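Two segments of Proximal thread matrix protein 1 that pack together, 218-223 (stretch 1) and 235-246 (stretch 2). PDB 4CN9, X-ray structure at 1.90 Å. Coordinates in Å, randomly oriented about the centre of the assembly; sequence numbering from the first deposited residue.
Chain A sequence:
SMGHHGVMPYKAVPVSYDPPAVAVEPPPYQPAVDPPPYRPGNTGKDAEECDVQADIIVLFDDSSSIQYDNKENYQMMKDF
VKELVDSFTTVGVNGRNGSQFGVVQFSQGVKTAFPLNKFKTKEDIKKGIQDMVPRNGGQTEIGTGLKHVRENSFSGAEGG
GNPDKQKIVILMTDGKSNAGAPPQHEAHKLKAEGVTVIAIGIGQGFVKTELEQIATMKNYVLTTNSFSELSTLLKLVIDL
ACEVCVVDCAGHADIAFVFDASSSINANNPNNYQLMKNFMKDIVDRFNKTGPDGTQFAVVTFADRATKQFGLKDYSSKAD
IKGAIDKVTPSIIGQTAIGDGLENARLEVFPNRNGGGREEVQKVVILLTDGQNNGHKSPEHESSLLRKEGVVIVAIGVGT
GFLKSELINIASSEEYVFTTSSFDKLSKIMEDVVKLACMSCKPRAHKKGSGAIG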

ATOM      1  N   LYS A 218      -3.143  -2.719   0.407  1.00 18.88           N
ATOM      2  CA  LYS A 218      -4.414  -3.440   0.348  1.00 22.93           C
ATOM      3  C   LYS A 218      -5.624  -2.521   0.242  1.00 20.71           C
ATOM      4  O   LYS A 218      -6.596  -2.868  -0.428  1.00 23.30           O
ATOM      5  CB  LYS A 218      -4.582  -4.347   1.563  1.00 20.51           C
ATOM      6  CG  LYS A 218      -3.620  -5.509   1.611  1.00 23.60           C
ATOM      7  CD  LYS A 218      -3.755  -6.213   2.967  1.00 25.33           C
ATOM      8  CE  LYS A 218      -2.832  -7.405   3.081  1.00 23.76           C
ATOM      9  NZ  LYS A 218      -2.806  -7.910   4.486  1.00 23.79           N
ATOM     10  N   ASN A 219      -5.593  -1.358   0.883  1.00 21.44           N
ATOM     11  CA  ASN A 219      -6.741  -0.465   0.756  1.00 25.00           C
ATOM     12  C   ASN A 219      -6.736   0.414  -0.492  1.00 22.62           C
ATOM     13  O   ASN A 219      -7.604   1.259  -0.643  1.00 19.70           O
ATOM     14  CB  ASN A 219      -7.027   0.354   2.020  1.00 32.94           C
ATOM     15  CG  ASN A 219      -5.810   1.040   2.582  1.00 34.16           C
ATOM     16  OD1 ASN A 219      -4.867   1.390   1.862  1.00 29.59           O
ATOM     17  ND2 ASN A 219      -5.831   1.256   3.904  1.00 38.18           N
ATOM     18  N   TYR A 220      -5.785   0.186  -1.397  1.00 20.46           N
ATOM     19  CA  TYR A 220      -5.854   0.768  -2.737  1.00 18.81           C
ATOM     20  C   TYR A 220      -6.578  -0.165  -3.717  1.00 18.62           C
ATOM     21  O   TYR A 220      -6.552   0.054  -4.941  1.00 19.49           O
ATOM     22  CB  TYR A 220      -4.446   1.059  -3.256  1.00 20.92           C
ATOM     23  CG  TYR A 220      -3.779   2.251  -2.613  1.00 20.95           C
ATOM     24  CD1 TYR A 220      -3.555   2.294  -1.236  1.00 22.63           C
ATOM     25  CD2 TYR A 220      -3.348   3.319  -3.379  1.00 20.62           C
ATOM     26  CE1 TYR A 220      -2.939   3.379  -0.651  1.00 22.16           C
ATOM     27  CE2 TYR A 220      -2.728   4.424  -2.798  1.00 21.43           C
ATOM     28  CZ  TYR A 220      -2.515   4.439  -1.440  1.00 24.77           C
ATOM     29  OH  TYR A 220      -1.890   5.524  -0.864  1.00 28.38           O
ATOM     30  N   VAL A 221      -7.197  -1.219  -3.189  1.00 17.71           N
ATOM     31  CA  VAL A 221      -8.031  -2.115  -3.983  1.00 18.34           C
ATOM     32  C   VAL A 221      -9.494  -1.791  -3.728  1.00 23.74           C
ATOM     33  O   VAL A 221      -9.939  -1.777  -2.580  1.00 20.10           O
ATOM     34  CB  VAL A 221      -7.810  -3.584  -3.626  1.00 21.68           C
ATOM     35  CG1 VAL A 221      -8.776  -4.474  -4.436  1.00 26.04           C
ATOM     36  CG2 VAL A 221      -6.358  -3.993  -3.872  1.00 21.85           C
ATOM     37  N   LEU A 222     -10.231  -1.507  -4.795  1.00 20.47           N
ATOM     38  CA  LEU A 222     -11.661  -1.230  -4.699  1.00 19.76           C
ATOM     39  C   LEU A 222     -12.431  -2.289  -5.482  1.00 21.90           C
ATOM     40  O   LEU A 222     -11.982  -2.748  -6.531  1.00 22.06           O
ATOM     41  CB  LEU A 222     -11.961   0.156  -5.241  1.00 18.77           C
ATOM     42  CG  LEU A 222     -11.188   1.290  -4.563  1.00 22.35           C
ATOM     43  CD1 LEU A 222     -11.434   2.569  -5.292  1.00 30.08           C
ATOM     44  CD2 LEU A 222     -11.560   1.421  -3.102  1.00 28.43           C
ATOM     45  N   THR A 223     -13.577  -2.704  -4.955  1.00 22.76           N
ATOM     46  CA  THR A 223     -14.365  -3.756  -5.591  1.00 26.12           C
ATOM     47  C   THR A 223     -15.822  -3.328  -5.735  1.00 29.58           C
ATOM     48  O   THR A 223     -16.337  -2.538  -4.949  1.00 24.99           O
ATOM     49  CB  THR A 223     -14.311  -5.079  -4.797  1.00 29.35           C
ATOM     50  OG1 THR A 223     -14.905  -4.888  -3.509  1.00 30.96           O
ATOM     51  CG2 THR A 223     -12.874  -5.549  -4.621  1.00 28.40           C
ATOM     52  N   LYS A 235     -15.300   8.668  -6.003  1.00 24.06           N
ATOM     53  CA  LYS A 235     -14.727   9.490  -4.935  1.00 25.59           C
ATOM     54  C   LYS A 235     -13.545   8.788  -4.273  1.00 21.82           C
ATOM     55  O   LYS A 235     -12.506   9.405  -4.020  1.00 22.72           O
ATOM     56  CB  LYS A 235     -15.781   9.850  -3.879  1.00 27.28           C
ATOM     57  CG  LYS A 235     -15.177  10.497  -2.642  1.00 35.27           C
ATOM     58  CD  LYS A 235     -16.238  11.070  -1.708  1.00 49.25           C
ATOM     59  CE  LYS A 235     -15.606  11.877  -0.575  1.00 51.28           C
ATOM     60  NZ  LYS A 235     -14.596  11.100   0.201  1.00 63.62           N
ATOM     61  N   LEU A 236     -13.715   7.499  -4.008  1.00 23.48           N
ATOM     62  CA  LEU A 236     -12.669   6.674  -3.415  1.00 25.41           C
ATOM     63  C   LEU A 236     -11.406   6.611  -4.284  1.00 22.82           C
ATOM     64  O   LEU A 236     -10.290   6.663  -3.777  1.00 22.70           O
ATOM     65  CB  LEU A 236     -13.200   5.259  -3.183  1.00 24.86           C
ATOM     66  CG  LEU A 236     -14.288   5.125  -2.114  1.00 34.48           C
ATOM     67  CD1 LEU A 236     -14.888   3.724  -2.102  1.00 35.06           C
ATOM     68  CD2 LEU A 236     -13.727   5.462  -0.749  1.00 37.31           C
ATOM     69  N   VAL A 237     -11.583   6.492  -5.594  1.00 22.84           N
ATOM     70  CA  VAL A 237     -10.451   6.407  -6.492  1.00 23.08           C
ATOM     71  C   VAL A 237      -9.695   7.718  -6.515  1.00 20.78           C
ATOM     72  O   VAL A 237      -8.473   7.732  -6.476  1.00 22.13           O
ATOM     73  CB  VAL A 237     -10.883   6.001  -7.918  1.00 21.54           C
ATOM     74  CG1 VAL A 237      -9.728   6.128  -8.893  1.00 23.88           C
ATOM     75  CG2 VAL A 237     -11.418   4.578  -7.920  1.00 25.73           C
ATOM     76  N   ILE A 238     -10.419   8.831  -6.571  1.00 18.96           N
ATOM     77  CA  ILE A 238      -9.785  10.131  -6.582  1.00 22.32           C
ATOM     78  C   ILE A 238      -9.058  10.389  -5.260  1.00 23.18           C
ATOM     79  O   ILE A 238      -7.981  10.970  -5.252  1.00 23.06           O
ATOM     80  CB  ILE A 238     -10.809  11.259  -6.824  1.00 25.01           C
ATOM     81  CG1 ILE A 238     -11.512  11.057  -8.171  1.00 26.47           C
ATOM     82  CG2 ILE A 238     -10.127  12.614  -6.746  1.00 27.85           C
ATOM     83  CD1 ILE A 238     -10.576  10.870  -9.356  1.00 31.49           C
ATOM     84  N   ASP A 239      -9.659   9.959  -4.152  1.00 23.36           N
ATOM     85  CA  ASP A 239      -9.043  10.120  -2.836  1.00 25.04           C
ATOM     86  C   ASP A 239      -7.709   9.398  -2.766  1.00 23.59           C
ATOM     87  O   ASP A 239      -6.742   9.932  -2.230  1.00 25.29           O
ATOM     88  CB  ASP A 239      -9.959   9.585  -1.730  1.00 25.30           C
ATOM     89  CG  ASP A 239     -11.149  10.496  -1.466  1.00 31.71           C
ATOM     90  OD1 ASP A 239     -11.124  11.656  -1.923  1.00 29.77           O
ATOM     91  OD2 ASP A 239     -12.102  10.048  -0.798  1.00 31.19           O
ATOM     92  N   LEU A 240      -7.669   8.175  -3.296  1.00 21.40           N
ATOM     93  CA  LEU A 240      -6.424   7.396  -3.328  1.00 22.21           C
ATOM     94  C   LEU A 240      -5.421   7.957  -4.331  1.00 23.68           C
ATOM     95  O   LEU A 240      -4.212   7.959  -4.073  1.00 21.43           O
ATOM     96  CB  LEU A 240      -6.717   5.932  -3.654  1.00 22.20           C
ATOM     97  CG  LEU A 240      -7.548   5.139  -2.648  1.00 22.60           C
ATOM     98  CD1 LEU A 240      -8.162   3.906  -3.305  1.00 28.64           C
ATOM     99  CD2 LEU A 240      -6.682   4.731  -1.463  1.00 26.61           C
ATOM    100  N   ALA A 241      -5.909   8.429  -5.478  1.00 21.74           N
ATOM    101  CA  ALA A 241      -5.023   8.996  -6.496  1.00 22.67           C
ATOM    102  C   ALA A 241      -4.384  10.266  -5.980  1.00 29.09           C
ATOM    103  O   ALA A 241      -3.263  10.604  -6.363  1.00 25.56           O
ATOM    104  CB  ALA A 241      -5.787   9.293  -7.773  1.00 22.53           C
ATOM    105  N   CYS A 242      -5.101  10.972  -5.107  1.00 23.16           N
ATOM    106  CA  CYS A 242      -4.624  12.247  -4.602  1.00 25.69           C
ATOM    107  C   CYS A 242      -3.889  12.088  -3.270  1.00 32.93           C
ATOM    108  O   CYS A 242      -3.553  13.078  -2.627  1.00 32.32           O
ATOM    109  CB  CYS A 242      -5.800  13.215  -4.420  1.00 29.35           C
ATOM    110  SG  CYS A 242      -5.452  14.893  -4.962  1.00 28.90           S
ATOM    111  N   GLU A 243      -3.674  10.845  -2.848  1.00 29.12           N
ATOM    112  CA  GLU A 243      -2.892  10.568  -1.654  1.00 30.92           C
ATOM    113  C   GLU A 243      -1.414  10.696  -2.006  1.00 33.67           C
ATOM    114  O   GLU A 243      -0.909   9.971  -2.850  1.00 33.91           O
ATOM    115  CB  GLU A 243      -3.201   9.161  -1.145  1.00 32.69           C
ATOM    116  CG  GLU A 243      -2.595   8.815   0.206  1.00 41.75           C
ATOM    117  CD  GLU A 243      -3.351   9.428   1.377  1.00 43.20           C
ATOM    118  OE1 GLU A 243      -4.412  10.049   1.159  1.00 50.94           O
ATOM    119  OE2 GLU A 243      -2.885   9.282   2.523  1.00 46.13           O
ATOM    120  N   VAL A 244      -0.716  11.641  -1.391  1.00 30.18           N
ATOM    121  CA  VAL A 244       0.704  11.788  -1.681  1.00 32.24           C
ATOM    122  C   VAL A 244       1.523  11.203  -0.544  1.00 35.54           C
ATOM    123  O   VAL A 244       1.423  11.635   0.600  1.00 32.86           O
ATOM    124  CB  VAL A 244       1.100  13.246  -1.935  1.00 37.45           C
ATOM    125  CG1 VAL A 244       2.593  13.340  -2.223  1.00 38.03           C
ATOM    126  CG2 VAL A 244       0.296  13.812  -3.102  1.00 42.54           C
ATOM    127  N   CYS A 245       2.323  10.198  -0.872  1.00 34.58           N
ATOM    128  CA  CYS A 245       3.119   9.490   0.121  1.00 33.99           C
ATOM    129  C   CYS A 245       4.590   9.735  -0.181  1.00 31.64           C
ATOM    130  O   CYS A 245       5.026   9.460  -1.287  1.00 34.21           O
ATOM    131  CB  CYS A 245       2.803   7.987   0.067  1.00 30.03           C
ATOM    132  SG  CYS A 245       1.199   7.481   0.802  1.00 38.97           S
ATOM    133  N   VAL A 246       5.343  10.274   0.784  1.00 32.73           N
ATOM    134  CA  VAL A 246       6.795  10.483   0.627  1.00 29.54           C
ATOM    135  C   VAL A 246       7.570   9.889   1.796  1.00 30.30           C
ATOM    136  O   VAL A 246       6.997   9.624   2.852  1.00 29.09           O
ATOM    137  CB  VAL A 246       7.173  11.977   0.565  1.00 28.66           C
ATOM    138  CG1 VAL A 246       6.392  12.687  -0.524  1.00 37.88           C
ATOM    139  CG2 VAL A 246       6.948  12.647   1.921  1.00 32.94           C
TER

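This is a small, almost wholly apolar contact in which a short strand and the 3-10 segment before it lie against a helix and the start of the strand that follows it, held by side-chain packing with no hydrogen bond across the interface. It illustrates a common principle: where a strand meets a helix, the helix pairs its backbone groups internally, as in L240 N to L236 O, 3.1 Å, and side chains do most of the joining. Strand 221-223 runs nearly antiparallel to helix 235-241, at 176°, and their axes approach to 9.9 Å, a spacing that leaves room for a layer of side chains.

The alternation of the strand selects what takes part. L222 points toward the helix, while V221 points away and makes no contact. From the helix, residues one turn apart meet L222: L222 CD1 lies 3.8 Å from CB of L236 and 4.1 Å from CD1 of L240. The same L222 CD1 comes closer still to V237 CG2, at 3.3 Å, a tight methyl-methyl approach.

L240 links this cluster to the second half of the contact. L240 CD1 also reaches Y220 CA at 3.9 Å, while L240 CD2 sits over one face of the Y220 ring, 3.8 Å from the centroid and only 5° off the ring normal. That is a well-centred CH-pi interaction, with a methyl group directed onto the aromatic electron cloud. L240 CD2 additionally touches the backbone O of N219 at 3.7 Å.

Y220 starts out sideways to the other stretch, but its ring carries the hydroxyl beyond the helix to the following strand. There Y220 OH lies 3.5 Å from CG of E243 and 4.0 Å from SG of C245, both van der Waals contacts. In all, 340 Å² is buried, with L240, L222 and Y220 contributing most.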